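PDB 2Z0Q: Rho guanine nucleotide exchange factor 3 from Mus musculus, which acts as a guanine nucleotide exchange factor for the small GTPases RhoA and RhoB, seen here in its DH-PH portion. Local coordinates for residues L38-K42 with L67-I71; L73-L77 with I97-W101; E237-N241 with S325-N329; N240-L246 with L271-P275; L250-L255 with P277-L281. One frame throughout, in Å; residues are numbered along the deposited sequence.

Contact 1: L38-K42 with L67-I71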
# COMPACT_ATOMS: atom_id res chain seq x y z
N LEU A 38 -12.63 5.86 8.73
CA LEU A 38 -12.40 4.57 9.39
C LEU A 38 -13.69 4.05 10.04
O LEU A 38 -13.93 2.83 10.08
CB LEU A 38 -11.29 4.67 10.44
CG LEU A 38 -9.87 4.92 9.90
CD1 LEU A 38 -8.86 4.78 11.04
CD2 LEU A 38 -9.58 3.96 8.77
N LYS A 39 -14.52 4.94 10.58
CA LYS A 39 -15.77 4.48 11.18
C LYS A 39 -16.67 3.97 10.05
O LYS A 39 -17.38 2.96 10.21
CB LYS A 39 -16.46 5.61 11.94
CG LYS A 39 -15.91 5.84 13.35
CD LYS A 39 -16.60 7.03 13.98
CE LYS A 39 -16.16 7.26 15.40
NZ LYS A 39 -16.72 8.57 15.85
N LEU A 40 -16.63 4.66 8.92
CA LEU A 40 -17.42 4.31 7.74
C LEU A 40 -17.02 2.95 7.17
O LEU A 40 -17.86 2.18 6.71
CB LEU A 40 -17.25 5.36 6.65
CG LEU A 40 -18.02 5.03 5.38
CD1 LEU A 40 -19.50 4.91 5.72
CD2 LEU A 40 -17.79 6.10 4.33
N ALA A 41 -15.72 2.68 7.18
CA ALA A 41 -15.20 1.41 6.70
C ALA A 41 -15.88 0.31 7.50
O ALA A 41 -16.39 -0.66 6.94
CB ALA A 41 -13.68 1.36 6.90
N LYS A 42 -15.88 0.45 8.83
CA LYS A 42 -16.48 -0.54 9.71
C LYS A 42 -17.99 -0.65 9.54
O LYS A 42 -18.54 -1.76 9.56
CB LYS A 42 -16.16 -0.24 11.18
CG LYS A 42 -16.65 -1.33 12.11
CD LYS A 42 -16.39 -1.04 13.58
CE LYS A 42 -16.91 -2.19 14.44
NZ LYS A 42 -16.68 -1.95 15.89
N LEU A 67 -7.71 -1.52 12.57
CA LEU A 67 -8.17 -0.15 12.34
C LEU A 67 -8.84 0.41 13.57
O LEU A 67 -8.69 1.59 13.89
CB LEU A 67 -9.15 -0.07 11.16
CG LEU A 67 -8.59 -0.24 9.74
CD1 LEU A 67 -9.74 -0.06 8.76
CD2 LEU A 67 -7.49 0.80 9.46
N ASP A 68 -9.57 -0.44 14.28
CA ASP A 68 -10.25 -0.04 15.50
C ASP A 68 -9.33 0.31 16.65
O ASP A 68 -9.77 0.86 17.65
CB ASP A 68 -11.24 -1.12 15.95
CG ASP A 68 -12.59 -0.98 15.27
OD1 ASP A 68 -13.16 0.13 15.32
OD2 ASP A 68 -13.06 -1.99 14.68
N SER A 69 -8.06 -0.02 16.55
CA SER A 69 -7.17 0.36 17.63
C SER A 69 -6.62 1.77 17.30
O SER A 69 -6.19 2.50 18.19
CB SER A 69 -6.03 -0.64 17.78
OG SER A 69 -5.10 -0.55 16.71
N LEU A 70 -6.67 2.16 16.03
CA LEU A 70 -6.16 3.47 15.64
C LEU A 70 -7.12 4.63 15.79
O LEU A 70 -6.71 5.78 15.98
CB LEU A 70 -5.68 3.43 14.21
CG LEU A 70 -4.68 2.34 13.89
CD1 LEU A 70 -4.28 2.47 12.43
CD2 LEU A 70 -3.46 2.47 14.81
N ILE A 71 -8.42 4.35 15.68
CA ILE A 71 -9.41 5.40 15.79
C ILE A 71 -9.27 6.23 17.06
O ILE A 71 -9.30 7.45 17.00
CB ILE A 71 -10.86 4.81 15.64
CG1 ILE A 71 -10.99 4.25 14.22
CG2 ILE A 71 -11.91 5.88 15.92
CD1 ILE A 71 -12.33 3.53 13.91

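Contact 2: L73-L77 with I97-W101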
# COMPACT_ATOMS: atom_id res chain seq x y z
N LEU A 73 -6.69 6.97 18.78
CA LEU A 73 -5.49 7.83 18.73
C LEU A 73 -5.79 9.20 18.10
O LEU A 73 -5.33 10.24 18.57
CB LEU A 73 -4.39 7.18 17.89
CG LEU A 73 -4.08 5.71 18.17
CD1 LEU A 73 -2.85 5.32 17.38
CD2 LEU A 73 -3.89 5.51 19.66
N HIS A 74 -6.52 9.16 17.00
CA HIS A 74 -6.90 10.36 16.27
C HIS A 74 -8.02 11.13 17.00
O HIS A 74 -8.01 12.36 17.06
CB HIS A 74 -7.26 9.93 14.83
CG HIS A 74 -6.08 9.36 14.09
ND1 HIS A 74 -5.06 10.16 13.62
CD2 HIS A 74 -5.74 8.09 13.79
CE1 HIS A 74 -4.13 9.40 13.07
NE2 HIS A 74 -4.51 8.14 13.17
N GLU A 75 -8.94 10.41 17.64
CA GLU A 75 -9.97 11.09 18.39
C GLU A 75 -9.31 11.86 19.51
O GLU A 75 -9.75 12.96 19.84
CB GLU A 75 -11.00 10.09 18.97
CG GLU A 75 -11.82 9.38 17.91
CD GLU A 75 -12.79 8.35 18.51
OE1 GLU A 75 -12.33 7.39 19.17
OE2 GLU A 75 -14.02 8.52 18.31
N GLU A 76 -8.27 11.28 20.11
CA GLU A 76 -7.58 11.97 21.19
C GLU A 76 -6.91 13.22 20.66
O GLU A 76 -6.99 14.27 21.29
CB GLU A 76 -6.52 11.08 21.83
CG GLU A 76 -5.77 11.76 22.97
CD GLU A 76 -6.67 12.08 24.13
OE1 GLU A 76 -7.60 11.28 24.40
OE2 GLU A 76 -6.46 13.11 24.80
N LEU A 77 -6.26 13.14 19.50
CA LEU A 77 -5.60 14.35 19.00
C LEU A 77 -6.66 15.41 18.67
O LEU A 77 -6.53 16.58 19.04
CB LEU A 77 -4.75 14.05 17.77
CG LEU A 77 -4.19 15.31 17.11
CD1 LEU A 77 -3.35 16.10 18.10
CD2 LEU A 77 -3.43 14.90 15.86
N ILE A 97 0.71 20.21 22.38
CA ILE A 97 -0.21 19.10 22.15
C ILE A 97 0.37 18.04 21.21
O ILE A 97 0.25 16.84 21.46
CB ILE A 97 -1.54 19.63 21.54
CG1 ILE A 97 -2.38 20.32 22.63
CG2 ILE A 97 -2.33 18.45 20.89
CD1 ILE A 97 -3.66 21.00 22.08
N LEU A 98 0.99 18.47 20.10
CA LEU A 98 1.55 17.53 19.15
C LEU A 98 2.70 16.74 19.79
O LEU A 98 2.74 15.54 19.69
CB LEU A 98 2.05 18.25 17.89
CG LEU A 98 0.85 18.69 17.03
CD1 LEU A 98 1.28 19.76 16.04
CD2 LEU A 98 0.29 17.47 16.32
N VAL A 99 3.62 17.45 20.43
CA VAL A 99 4.73 16.77 21.07
C VAL A 99 4.24 15.74 22.12
O VAL A 99 4.77 14.64 22.21
CB VAL A 99 5.67 17.78 21.70
CG1 VAL A 99 6.74 17.02 22.58
CG2 VAL A 99 6.41 18.55 20.56
N GLY A 100 3.22 16.09 22.90
CA GLY A 100 2.73 15.12 23.87
C GLY A 100 1.95 13.96 23.28
O GLY A 100 1.88 12.87 23.87
N TRP A 101 1.34 14.17 22.13
CA TRP A 101 0.55 13.13 21.48
C TRP A 101 1.37 12.14 20.67
O TRP A 101 1.05 10.97 20.62
CB TRP A 101 -0.52 13.79 20.58
CG TRP A 101 -1.34 12.84 19.74
CD1 TRP A 101 -2.44 12.11 20.14
CD2 TRP A 101 -1.14 12.53 18.35
NE1 TRP A 101 -2.92 11.37 19.09
CE2 TRP A 101 -2.14 11.60 17.99
CE3 TRP A 101 -0.20 12.94 17.38
CZ2 TRP A 101 -2.25 11.08 16.68
CZ3 TRP A 101 -0.31 12.42 16.07
CH2 TRP A 101 -1.32 11.50 15.74

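Contact 3: E237-N241 with S325-N329. With SO4 (sulfate ion), chain B.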
# COMPACT_ATOMS: atom_id res chain seq x y z
N GLU A 237 -0.86 -8.61 -9.82
CA GLU A 237 -1.54 -9.54 -10.71
C GLU A 237 -1.32 -9.13 -12.17
O GLU A 237 -1.42 -7.94 -12.49
CB GLU A 237 -3.03 -9.55 -10.42
CG GLU A 237 -3.34 -10.05 -9.00
CD GLU A 237 -4.73 -9.66 -8.54
OE1 GLU A 237 -5.05 -8.44 -8.58
OE2 GLU A 237 -5.50 -10.57 -8.12
N LEU A 238 -1.00 -10.10 -13.03
CA LEU A 238 -0.84 -9.84 -14.44
C LEU A 238 -1.52 -11.02 -15.10
O LEU A 238 -1.48 -12.13 -14.56
CB LEU A 238 0.65 -9.80 -14.84
CG LEU A 238 1.43 -8.61 -14.27
CD1 LEU A 238 2.93 -8.76 -14.54
CD2 LEU A 238 0.89 -7.32 -14.91
N LYS A 239 -2.14 -10.79 -16.25
CA LYS A 239 -2.82 -11.86 -16.98
C LYS A 239 -2.05 -12.20 -18.25
O LYS A 239 -1.70 -11.30 -19.00
CB LYS A 239 -4.22 -11.40 -17.37
CG LYS A 239 -4.98 -12.47 -18.14
CD LYS A 239 -6.49 -12.25 -18.02
CE LYS A 239 -7.03 -11.49 -19.20
NZ LYS A 239 -8.53 -11.35 -19.07
N ASN A 240 -1.77 -13.47 -18.49
CA ASN A 240 -1.02 -13.74 -19.70
C ASN A 240 -1.90 -13.85 -20.96
O ASN A 240 -3.14 -13.67 -20.89
CB ASN A 240 -0.07 -14.94 -19.49
CG ASN A 240 -0.76 -16.29 -19.55
OD1 ASN A 240 -1.96 -16.41 -19.83
ND2 ASN A 240 0.03 -17.34 -19.31
N ASN A 241 -1.27 -14.09 -22.12
CA ASN A 241 -2.00 -14.13 -23.39
C ASN A 241 -2.78 -15.42 -23.62
O ASN A 241 -3.33 -15.63 -24.70
CB ASN A 241 -1.07 -13.83 -24.60
CG ASN A 241 0.10 -14.79 -24.71
OD1 ASN A 241 0.37 -15.56 -23.78
ND2 ASN A 241 0.81 -14.75 -25.84
N SER A 325 3.85 -13.14 -22.27
CA SER A 325 3.20 -11.89 -22.73
C SER A 325 2.23 -11.62 -21.58
O SER A 325 1.32 -12.40 -21.39
CB SER A 325 2.46 -12.13 -24.05
OG SER A 325 3.43 -12.33 -25.06
N LEU A 326 2.46 -10.53 -20.85
CA LEU A 326 1.73 -10.24 -19.63
C LEU A 326 0.94 -8.94 -19.77
O LEU A 326 1.48 -7.97 -20.30
CB LEU A 326 2.75 -10.12 -18.49
CG LEU A 326 3.63 -11.34 -18.21
CD1 LEU A 326 4.66 -11.03 -17.11
CD2 LEU A 326 2.73 -12.51 -17.75
N GLN A 327 -0.28 -8.91 -19.25
CA GLN A 327 -1.16 -7.74 -19.36
C GLN A 327 -1.36 -7.07 -18.02
O GLN A 327 -1.78 -7.72 -17.06
CB GLN A 327 -2.54 -8.14 -19.91
CG GLN A 327 -3.48 -6.93 -20.08
CD GLN A 327 -4.85 -7.34 -20.57
OE1 GLN A 327 -5.48 -8.22 -19.98
NE2 GLN A 327 -5.32 -6.72 -21.65
N ALA A 328 -1.04 -5.77 -17.97
CA ALA A 328 -1.20 -4.98 -16.75
C ALA A 328 -2.64 -4.53 -16.62
O ALA A 328 -3.43 -4.65 -17.55
CB ALA A 328 -0.25 -3.77 -16.76
N ASN A 329 -2.96 -3.99 -15.45
CA ASN A 329 -4.31 -3.58 -15.14
C ASN A 329 -4.82 -2.36 -15.91
O ASN A 329 -6.02 -2.26 -16.18
CB ASN A 329 -4.39 -3.38 -13.61
CG ASN A 329 -3.84 -4.61 -12.84
OD1 ASN A 329 -3.06 -4.46 -11.89
ND2 ASN A 329 -4.25 -5.82 -13.25
S SO4 B . 4.00 -16.74 -27.62
O1 SO4 B . 4.59 -18.10 -27.44
O2 SO4 B . 3.41 -16.29 -26.33
O3 SO4 B . 5.04 -15.80 -28.05
O4 SO4 B . 2.95 -16.80 -28.67
O HOH W 1 0.01 -5.73 -11.60
O HOH W 2 -4.43 -5.93 -9.75
O HOH W 3 2.61 -15.76 -22.35
O HOH W 4 2.13 -12.62 -28.06

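Contact 4: N240-L246 with L271-P275. With SO4 (sulfate ion), chain C; SO4 (sulfate ion), chain D; SO4 (sulfate ion), chain B.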
# COMPACT_ATOMS: atom_id res chain seq x y z
N ASN A 240 -1.77 -13.47 -18.49
CA ASN A 240 -1.02 -13.74 -19.70
C ASN A 240 -1.90 -13.85 -20.96
O ASN A 240 -3.14 -13.67 -20.89
CB ASN A 240 -0.07 -14.94 -19.49
CG ASN A 240 -0.76 -16.29 -19.55
OD1 ASN A 240 -1.96 -16.41 -19.83
ND2 ASN A 240 0.03 -17.34 -19.31
N ASN A 241 -1.27 -14.09 -22.12
CA ASN A 241 -2.00 -14.13 -23.39
C ASN A 241 -2.78 -15.42 -23.62
O ASN A 241 -3.33 -15.63 -24.70
CB ASN A 241 -1.07 -13.83 -24.60
CG ASN A 241 0.10 -14.79 -24.71
OD1 ASN A 241 0.37 -15.56 -23.78
ND2 ASN A 241 0.81 -14.75 -25.84
N ARG A 242 -2.83 -16.27 -22.60
CA ARG A 242 -3.63 -17.49 -22.66
C ARG A 242 -4.73 -17.38 -21.61
O ARG A 242 -5.42 -18.36 -21.31
CB ARG A 242 -2.77 -18.76 -22.44
CG ARG A 242 -1.75 -19.00 -23.57
CD ARG A 242 -0.90 -20.27 -23.38
NE ARG A 242 -0.10 -20.31 -22.14
CZ ARG A 242 1.09 -19.75 -21.96
NH1 ARG A 242 1.68 -19.06 -22.94
NH2 ARG A 242 1.72 -19.88 -20.79
N GLY A 243 -4.91 -16.18 -21.05
CA GLY A 243 -5.97 -15.96 -20.08
C GLY A 243 -5.66 -16.38 -18.64
O GLY A 243 -6.51 -16.26 -17.76
N VAL A 244 -4.45 -16.85 -18.39
CA VAL A 244 -4.06 -17.27 -17.03
C VAL A 244 -3.77 -16.08 -16.11
O VAL A 244 -2.96 -15.20 -16.46
CB VAL A 244 -2.80 -18.15 -17.10
CG1 VAL A 244 -2.40 -18.64 -15.69
CG2 VAL A 244 -3.07 -19.34 -18.01
N LYS A 245 -4.41 -16.05 -14.94
CA LYS A 245 -4.18 -14.96 -13.98
C LYS A 245 -2.97 -15.32 -13.13
O LYS A 245 -2.97 -16.34 -12.43
CB LYS A 245 -5.43 -14.72 -13.14
CG LYS A 245 -6.67 -14.42 -13.98
CD LYS A 245 -7.87 -13.98 -13.13
CE LYS A 245 -9.15 -13.80 -14.04
NZ LYS A 245 -10.28 -13.15 -13.29
N LEU A 246 -1.92 -14.50 -13.21
CA LEU A 246 -0.69 -14.75 -12.50
C LEU A 246 -0.42 -13.66 -11.47
O LEU A 246 -1.01 -12.58 -11.54
CB LEU A 246 0.49 -14.80 -13.51
CG LEU A 246 0.34 -15.78 -14.70
CD1 LEU A 246 1.30 -15.46 -15.85
CD2 LEU A 246 0.51 -17.20 -14.17
N LEU A 271 4.74 -21.50 -7.97
CA LEU A 271 5.57 -21.04 -9.09
C LEU A 271 5.04 -21.62 -10.40
O LEU A 271 4.76 -22.83 -10.49
CB LEU A 271 7.04 -21.38 -8.90
CG LEU A 271 7.83 -20.23 -8.23
CD1 LEU A 271 7.41 -20.11 -6.76
CD2 LEU A 271 9.32 -20.44 -8.37
N TYR A 272 4.91 -20.76 -11.42
CA TYR A 272 4.39 -21.16 -12.75
C TYR A 272 5.50 -21.67 -13.69
O TYR A 272 5.24 -22.51 -14.57
CB TYR A 272 3.67 -19.94 -13.33
CG TYR A 272 2.94 -20.13 -14.64
CD1 TYR A 272 1.86 -21.00 -14.72
CD2 TYR A 272 3.27 -19.36 -15.77
CE1 TYR A 272 1.09 -21.10 -15.88
CE2 TYR A 272 2.49 -19.44 -16.96
CZ TYR A 272 1.41 -20.31 -16.99
OH TYR A 272 0.59 -20.38 -18.08
N ARG A 273 6.70 -21.16 -13.50
CA ARG A 273 7.89 -21.55 -14.27
C ARG A 273 9.04 -21.32 -13.34
O ARG A 273 8.87 -20.82 -12.21
CB ARG A 273 8.07 -20.67 -15.51
CG ARG A 273 6.93 -20.74 -16.48
CD ARG A 273 6.98 -22.01 -17.34
NE ARG A 273 6.06 -21.92 -18.48
CZ ARG A 273 4.76 -22.19 -18.43
NH1 ARG A 273 4.19 -22.57 -17.29
NH2 ARG A 273 4.03 -22.11 -19.54
N GLN A 274 10.23 -21.65 -13.81
CA GLN A 274 11.42 -21.42 -13.01
C GLN A 274 11.66 -19.92 -12.94
O GLN A 274 11.28 -19.17 -13.85
CB GLN A 274 12.60 -22.13 -13.63
CG GLN A 274 12.27 -23.61 -13.78
CD GLN A 274 13.39 -24.39 -14.40
OE1 GLN A 274 14.19 -23.84 -15.14
NE2 GLN A 274 13.44 -25.69 -14.12
N PRO A 275 12.25 -19.45 -11.85
CA PRO A 275 12.50 -18.01 -11.71
C PRO A 275 13.43 -17.48 -12.81
O PRO A 275 14.31 -18.20 -13.28
CB PRO A 275 13.17 -17.90 -10.33
CG PRO A 275 12.70 -19.11 -9.60
CD PRO A 275 12.69 -20.19 -10.65
S SO4 C . 0.52 -23.49 -19.11
O1 SO4 C . -0.08 -24.75 -19.68
O2 SO4 C . -0.58 -22.66 -18.48
O3 SO4 C . 1.53 -23.85 -18.06
O4 SO4 C . 1.20 -22.76 -20.23
S SO4 D . 7.13 -20.99 -21.60
O1 SO4 D . 7.80 -22.34 -21.57
O2 SO4 D . 5.65 -21.22 -21.69
O3 SO4 D . 7.40 -20.29 -20.33
O4 SO4 D . 7.60 -20.16 -22.75
S SO4 B . 4.00 -16.74 -27.62
O1 SO4 B . 4.59 -18.10 -27.44
O2 SO4 B . 3.41 -16.29 -26.33
O3 SO4 B . 5.04 -15.80 -28.05
O4 SO4 B . 2.95 -16.80 -28.67

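Contact 5: L250-L255 with P277-L281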
# COMPACT_ATOMS: atom_id res chain seq x y z
N LEU A 250 8.73 -9.11 -8.56
CA LEU A 250 10.02 -8.65 -8.98
C LEU A 250 10.88 -8.39 -7.73
O LEU A 250 10.74 -7.36 -7.07
CB LEU A 250 9.92 -7.34 -9.79
CG LEU A 250 11.30 -6.77 -10.16
CD1 LEU A 250 12.07 -7.72 -11.10
CD2 LEU A 250 11.11 -5.42 -10.81
N PHE A 251 11.73 -9.35 -7.38
CA PHE A 251 12.66 -9.15 -6.27
C PHE A 251 13.83 -8.40 -6.93
O PHE A 251 13.93 -8.37 -8.15
CB PHE A 251 13.11 -10.50 -5.70
CG PHE A 251 12.02 -11.23 -4.94
CD1 PHE A 251 11.69 -10.85 -3.63
CD2 PHE A 251 11.34 -12.28 -5.54
CE1 PHE A 251 10.68 -11.52 -2.93
CE2 PHE A 251 10.33 -12.96 -4.86
CZ PHE A 251 10.00 -12.58 -3.53
N GLN A 252 14.74 -7.81 -6.15
CA GLN A 252 15.81 -7.03 -6.77
C GLN A 252 16.57 -7.73 -7.88
O GLN A 252 16.85 -7.14 -8.93
CB GLN A 252 16.81 -6.57 -5.72
CG GLN A 252 17.84 -5.56 -6.26
CD GLN A 252 17.21 -4.23 -6.59
OE1 GLN A 252 16.70 -4.02 -7.69
NE2 GLN A 252 17.21 -3.31 -5.61
N GLU A 253 16.88 -9.00 -7.68
CA GLU A 253 17.67 -9.72 -8.66
C GLU A 253 16.97 -10.86 -9.39
O GLU A 253 17.59 -11.52 -10.22
CB GLU A 253 18.94 -10.26 -7.98
CG GLU A 253 19.82 -9.14 -7.38
CD GLU A 253 21.10 -9.70 -6.79
OE1 GLU A 253 21.86 -10.33 -7.55
OE2 GLU A 253 21.33 -9.53 -5.58
N VAL A 254 15.70 -11.07 -9.10
CA VAL A 254 14.98 -12.18 -9.74
C VAL A 254 13.48 -11.96 -9.87
O VAL A 254 12.82 -11.45 -8.96
CB VAL A 254 15.28 -13.53 -8.97
CG1 VAL A 254 14.76 -13.44 -7.54
CG2 VAL A 254 14.64 -14.77 -9.72
N LEU A 255 12.94 -12.36 -11.03
CA LEU A 255 11.51 -12.26 -11.28
C LEU A 255 10.88 -13.63 -11.01
O LEU A 255 11.39 -14.66 -11.45
CB LEU A 255 11.25 -11.85 -12.73
CG LEU A 255 9.77 -11.61 -13.10
CD1 LEU A 255 9.36 -10.21 -12.66
CD2 LEU A 255 9.55 -11.74 -14.62
N PRO A 277 16.33 -14.75 -13.53
CA PRO A 277 17.27 -13.79 -12.94
C PRO A 277 17.15 -12.49 -13.69
O PRO A 277 17.02 -12.50 -14.92
CB PRO A 277 18.65 -14.45 -13.16
CG PRO A 277 18.37 -15.89 -13.27
CD PRO A 277 17.01 -15.95 -14.01
N VAL A 278 17.17 -11.36 -12.99
CA VAL A 278 17.03 -10.06 -13.63
C VAL A 278 18.16 -9.80 -14.64
O VAL A 278 17.91 -9.17 -15.66
CB VAL A 278 16.94 -8.91 -12.57
CG1 VAL A 278 17.15 -7.55 -13.20
CG2 VAL A 278 15.51 -8.95 -11.92
N LYS A 279 19.37 -10.32 -14.38
CA LYS A 279 20.49 -10.12 -15.32
C LYS A 279 20.22 -10.78 -16.68
O LYS A 279 20.84 -10.42 -17.68
CB LYS A 279 21.80 -10.70 -14.77
CG LYS A 279 21.78 -12.20 -14.56
CD LYS A 279 23.18 -12.80 -14.34
CE LYS A 279 23.11 -14.35 -14.35
NZ LYS A 279 24.47 -14.98 -14.39
N ASP A 280 19.33 -11.78 -16.69
CA ASP A 280 19.00 -12.50 -17.93
C ASP A 280 17.57 -12.23 -18.41
O ASP A 280 17.05 -12.94 -19.26
CB ASP A 280 19.13 -14.00 -17.73
CG ASP A 280 20.48 -14.41 -17.16
OD1 ASP A 280 21.51 -13.96 -17.70
OD2 ASP A 280 20.49 -15.20 -16.19
N LEU A 281 16.92 -11.22 -17.86
CA LEU A 281 15.52 -10.96 -18.24
C LEU A 281 15.46 -9.96 -19.41
O LEU A 281 15.89 -8.82 -19.28
CB LEU A 281 14.78 -10.41 -17.00
CG LEU A 281 13.26 -10.17 -16.99
CD1 LEU A 281 12.82 -9.68 -15.60
CD2 LEU A 281 12.93 -9.11 -18.04
O HOH W 5 20.09 -11.44 -11.62

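Contact 1: L38-K42 with L67-I71
Leu38 and Lys42 meet Leu67, Asp68 and Ile71 in a helix-to-helix packing contact of the DH domain, where segment 38-42 of the long helix 15-51 runs roughly antiparallel to segment 67-71 of helix 67-84. The two short segments make an angle of 146° and come no closer than 10.3 Å between axes, so side chains must bridge the gap. Leu38 does most of this. Its CG is placed beside the backbone N and anti to the carbonyl carbon (chi1 -68°), which carries the two methyls across to the facing helix. There they divide the work: CD2 meets Leu67 CD2 at 3.9 Å, the two side chains crossing at about a right angle, while CD1 rests 3.9 Å from Ile71 CG1. Ile71 reaches back in the opposite direction, sliding past Leu38 until its CD1 lies 3.8 Å from Leu38 CB. Beyond the segments, Leu38 also touches Ile155, and Leu67 packs on Phe152, Pro156 and Tyr111, so this apolar patch belongs to the wider core of the helical bundle. At its margin Lys42 extends its whole chain past the carboxylate of Asp68. The lysine CD passes 3.6 Å from Asp68 OD2, and the ammonium NZ stands 3.8 Å from that same oxygen, a long salt bridge. The chemistry thus comes in two layers: apolar contacts make up most of the interface, whereas the Lys42-Asp68 pair, lying partly exposed and held at long range, probably adds a modest electrostatic attraction with little directional control.

Contact 2: L73-L77 with I97-W101
Leu73 offers its backbone carbonyl to the indole of Trp101, the hydrogen bond that joins segments 73-77 and 97-101. Trp101 NE1 donates to Leu73 O at 2.7 Å with an N-H...O angle of 152°. The same oxygen accepts the helical bond from Leu77 N, and the two donors arrive from opposite faces of the carbonyl plane, so the indole adds to the helix bond without displacing it. His74 leans only lightly on the benzo part of the indole; its two ring nitrogens are engaged by Glu31 and Tyr108. Glu76 brings its CG to the indole edge at CD1 before its carboxylate turns off to Gln80. Leu77 then supplies the main apolar surface. Its CB sits over the five-membered ring, 3.6 Å from the centroid and 17° off the normal, a CH-pi contact, and its CD2 extends the cover over the six-membered ring, 4.0 Å from Trp101 CZ3. The other methyl, CD1, turns to Ile97 CG2 at 3.8 Å. Trp101 can lie across Leu77 in this way because its CG is anti to the backbone N (chi1 175°), swinging the indole out to the neighbouring helix. A leucine in its place would probably leave Leu73 O without its second donor and open a gap beside Leu77. Leu98 in turn touches Leu167 and Leu184, on helices 155-172 and 180-213. Nearly antiparallel helical segments pinned by a large aromatic between them are in keeping with the elongated helical bundle of a DH domain.

Contact 3: E237-N241 with S325-N329
Lys239 and Gln327 form a hydrogen-bonded antiparallel pair in the PH domain, where the first strand of the barrel, 232-240, meets the last, 322-327, and so joins its two sheets. The tight part lies here. Lys239 N donates to Gln327 O at 3.2 Å, nearly straight at 166° and on a lone pair in the carbonyl plane; Gln327 N answers to Lys239 O at 2.8 Å. Both side chains leave the same face side by side, and a bend in the lysine (chi3 96°) accompanies the approach of its CE to Gln327 OE1 at 3.7 Å, while Gln327 NE2 bonds to Lys308 O. On the other face Leu238 crosses Leu326 at about a right angle, CD1 to CD1 at 3.8 Å, and its CD2 packs near Ala328; Trp337 and Phe311 continue this core.

The two ends are looser and wetter. Opposite Glu237 the second segment has left its strand, and water takes over the bridging: one molecule donates both to Glu237 OE1 and to Asn329 OD1, and another donates to Glu237 O and, weakly, to Asn329 OD1. At the opposite end the bond from Asn241 N to Ser325 O is weak, and a water joins Asn241 OD1 to Ser325 N. The Asn241 amide lies against Ser325 CB, and its ND2 donates to sulfate O2 (chain B) at 3.1 Å and 169°.

Contact 4: N240-L246 with L271-P275
Tyr272 meets Arg242 through its phenolic oxygen: Arg242 NH2 donates to Tyr272 OH at 3.0 Å and 147°, the guanidinium lying nearly coplanar with the ring and reaching it at the edge. The hydroxyl in turn donates a hydrogen bond to O2 of a sulfate (chain C) at 2.6 Å; Asn240 ND2 adds a weak bond. Leu246 CD2 sits over the centre of one ring face, 3.8 Å from the centroid, a CH-pi contact, while Arg273 NH1 lies over the other. The ring reaches this slot because chi1, -175°, sets CG anti to the backbone N.

The second shell fixes these groups. Arg273 NH1 is tied to Tyr272 O at 2.9 Å, and its NH2 bridges two sulfates, donating to O4 of chain C and to O2 of chain D at 2.8 Å. Asn240 OD1 accepts from Arg242 N, an Asx turn, and from Val244 N on the opposite face, shaping the turn that presents Arg242. A leucine replacing Tyr272 would probably leave Arg242 NH2 and the sulfate without their shared hydroxyl.

Two arginines gathered round sulfates, though these ions probably come from the crystallisation liquor, are consistent with a surface suited to anions beside the first hairpin of the PH domain.

Contact 5: L250-L255 with P277-L281
Glu253 and Val278 are joined by one nearly linear backbone bond, Val278 N to Glu253 O at 2.8 Å and 177°, with the donor well above the carbonyl plane, 52° out of it. Beside it Val254 and Pro277 form an antiparallel non-hydrogen-bonded pair. Segment 250-255 is a hairpin turned at Gln252 and Glu253 and closed by Phe251 N to Val254 O at 2.8 Å; segment 277-281 leaves its short strand, winds through a 3-10 turn at Val278 and Lys279, and is held by Asp280 N to Pro277 O. A water donates to Glu253 O and accepts from Lys279 N, so Glu253 O is held directly by Val278 N and, through the water, by Lys279 N.

In the PH fold this hairpin links the second and third strands of the barrel, and the 277-281 turn leads from the short strand 276-277 into strand 282-285. The C-terminal helix 331-345 packs against both segments, and its Lys345 NZ bonds to the carbonyls of both Val278 and Leu281.

Among the side chains Val278 makes the broadest contact. Its CG2, held anti to the carbonyl carbon by a chi1 of 165° for CG1, presses on the hairpin backbone, 3.5 Å from Val254 N, and also meets Leu250 CD1 at 3.7 Å, the two side chains crossing at about a right angle. Leu250 continues to Cys340 and Ile341 of the helix. Leu281, farther along, sets its CD1 against Leu255 CB at 3.9 Å and CD2 at 4.0 Å, and both leucines also touch Val313.

From the N terminus, contact 1 closes the first loop, bringing helix 67-84 back against helix 15-51, and contact 2 follows in series, laying helix 95-101 on the same helix 67-84. Both belong to the DH bundle. The other three lie in the PH domain, on the opposite side of the chain's centre. Contact 3 spans nearly the whole barrel, from first strand to last. Contact 4 shares Asn240 and Asn241 with it and joins the turn between strands 232-240 and 245-251 to the loop after strand 266-271. Contact 5, within the span of contact 3, joins the next hairpin to the turn leading into strand 282-285. Contacts 4 and 5 cross along the chain and meet where Pro275 packs on Val254.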